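Local atomic coordinates of 3-ketosteroid-delta4-5alpha-dehydrogenase (Rhodococcus jostii, PDB entry 4AT2), a protein that catalyses the flavin-dependent dehydrogenation of 3-ketosteroids at the delta-4 (5-alpha) position, consistent with a role in steroid breakdown. Residues 395-399 / 400-404. Sequence-based numbering, arbitrary orientation.
Sequences MGLPA and GALQS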
ATOM      1  N   MET A 395      -7.641  30.190  12.627  1.00 14.17           N
ATOM      2  CA  MET A 395      -7.584  28.815  12.153  1.00 14.11           C
ATOM      3  C   MET A 395      -7.290  27.819  13.273  1.00 14.45           C
ATOM      4  O   MET A 395      -7.303  26.611  13.033  1.00 15.23           O
ATOM      5  CB  MET A 395      -6.501  28.680  11.083  1.00 13.67           C
ATOM      6  CG  MET A 395      -6.812  29.412   9.791  1.00 13.52           C
ATOM      7  SD  MET A 395      -5.373  29.438   8.715  1.00 13.08           S
ATOM      8  CE  MET A 395      -5.359  27.731   8.177  1.00 13.21           C
ATOM      9  N   GLY A 396      -6.995  28.335  14.465  1.00 14.79           N
ATOM     10  CA  GLY A 396      -6.672  27.493  15.625  1.00 15.27           C
ATOM     11  C   GLY A 396      -5.270  26.902  15.592  1.00 15.24           C
ATOM     12  O   GLY A 396      -4.989  25.904  16.279  1.00 15.96           O
ATOM     13  N   LEU A 397      -4.387  27.499  14.796  1.00 14.83           N
ATOM     14  CA  LEU A 397      -2.988  27.057  14.751  1.00 14.39           C
ATOM     15  C   LEU A 397      -2.196  27.684  15.897  1.00 14.38           C
ATOM     16  O   LEU A 397      -2.482  28.805  16.308  1.00 15.27           O
ATOM     17  CB  LEU A 397      -2.358  27.421  13.393  1.00 14.14           C
ATOM     18  CG  LEU A 397      -2.882  26.671  12.161  1.00 14.05           C
ATOM     19  CD1 LEU A 397      -2.364  27.274  10.849  1.00 14.08           C
ATOM     20  CD2 LEU A 397      -2.522  25.194  12.232  1.00 14.35           C
ATOM     21  N   PRO A 398      -1.172  26.969  16.416  1.00 14.14           N
ATOM     22  CA  PRO A 398      -0.348  27.523  17.502  1.00 14.02           C
ATOM     23  C   PRO A 398       0.383  28.798  17.084  1.00 13.49           C
ATOM     24  O   PRO A 398       0.755  28.930  15.909  1.00 13.46           O
ATOM     25  CB  PRO A 398       0.659  26.397  17.792  1.00 14.41           C
ATOM     26  CG  PRO A 398       0.032  25.162  17.242  1.00 14.53           C
ATOM     27  CD  PRO A 398      -0.753  25.609  16.039  1.00 14.36           C
ATOM     28  N   ALA A 399       0.604  29.708  18.030  1.00 13.37           N
ATOM     29  CA  ALA A 399       1.273  30.977  17.738  1.00 13.23           C
ATOM     30  C   ALA A 399       2.600  30.728  17.037  1.00 12.95           C
ATOM     31  O   ALA A 399       3.438  29.978  17.541  1.00 13.08           O
ATOM     32  CB  ALA A 399       1.494  31.780  19.011  1.00 13.75           C
ATOM     33  N   GLY A 400       2.761  31.344  15.870  1.00 12.48           N
ATOM     34  CA  GLY A 400       3.991  31.269  15.099  1.00 11.96           C
ATOM     35  C   GLY A 400       4.024  30.208  14.004  1.00 11.35           C
ATOM     36  O   GLY A 400       4.825  30.314  13.082  1.00 11.08           O
ATOM     37  N   ALA A 401       3.181  29.176  14.099  1.00 11.18           N
ATOM     38  CA  ALA A 401       3.234  28.057  13.132  1.00 10.82           C
ATOM     39  C   ALA A 401       2.992  28.505  11.695  1.00 10.63           C
ATOM     40  O   ALA A 401       3.750  28.135  10.778  1.00 10.67           O
ATOM     41  CB  ALA A 401       2.255  26.947  13.515  1.00 11.18           C
ATOM     42  N   LEU A 402       1.965  29.325  11.495  1.00 10.43           N
ATOM     43  CA  LEU A 402       1.677  29.844  10.160  1.00 10.16           C
ATOM     44  C   LEU A 402       2.486  31.112   9.879  1.00 10.05           C
ATOM     45  O   LEU A 402       2.984  31.301   8.754  1.00  9.91           O
ATOM     46  CB  LEU A 402       0.173  30.112   9.972  1.00 10.43           C
ATOM     47  CG  LEU A 402      -0.245  30.681   8.604  1.00 10.47           C
ATOM     48  CD1 LEU A 402      -0.023  29.684   7.468  1.00 10.68           C
ATOM     49  CD2 LEU A 402      -1.708  31.116   8.678  1.00 10.67           C
ATOM     50  N   GLN A 403       2.633  31.967  10.886  1.00  9.98           N
ATOM     51  CA  GLN A 403       3.388  33.208  10.699  1.00 10.45           C
ATOM     52  C   GLN A 403       4.790  32.926  10.183  1.00 10.33           C
ATOM     53  O   GLN A 403       5.276  33.603   9.278  1.00 10.38           O
ATOM     54  CB  GLN A 403       3.481  34.003  11.997  1.00 10.99           C
ATOM     55  CG  GLN A 403       2.152  34.559  12.496  1.00 11.70           C
ATOM     56  CD  GLN A 403       2.357  35.411  13.727  1.00 12.40           C
ATOM     57  OE1 GLN A 403       2.936  36.504  13.656  1.00 13.37           O
ATOM     58  NE2 GLN A 403       1.898  34.915  14.864  1.00 13.13           N
ATOM     59  N   SER A 404       5.448  31.937  10.777  1.00 10.36           N
ATOM     60  CA  SER A 404       6.816  31.620  10.378  1.00 10.47           C
ATOM     61  C   SER A 404       6.870  31.045   8.967  1.00 10.18           C
ATOM     62  O   SER A 404       7.752  31.412   8.199  1.00 10.21           O
ATOM     63  CB  SER A 404       7.495  30.681  11.378  1.00 10.84           C
ATOM     64  OG  SER A 404       6.822  29.437  11.461  1.00 11.60           O
TER
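L397 and M395 both pack against L402, which the chain brings back to them round the turn at 398-401. CD1 of L397 lies 3.9 Å from CB of L402, and SD of M395 is 4.0 Å from CD2 of L402, the methionine and leucine side chains crossing at about a right angle. A chi1 of 179° turns the isobutyl end of L402 so that CD2 can meet the sulfur. M395 and L402 also rest on I358 of strand 356-360. Within the turn itself, CD of P398 sits 4.1 Å from CB of A401.

Polar contacts shape the bend. The N-H of A401 donates to P398 O at 3.0 Å and 163°. This closes a type II beta turn with G400 at its third position, where phi is 96°. G400 O takes two bonds from S404, one from N at 2.9 Å and one from OG at 2.7 Å. The carboxylate of E392, on helix 388-394, accepts the amide N-H groups of L402 and Q403 in the first turn of helix 401-413 and of G400 just before it, while A399 O accepts from K411 and H412 of the second subunit.

Far from the flavin and steroid, this is a helix-loop-helix connection: a Schellman motif, with G396 at positive phi, follows helix 388-394, and the turn leads into helix 401-413, beside the subunit interface.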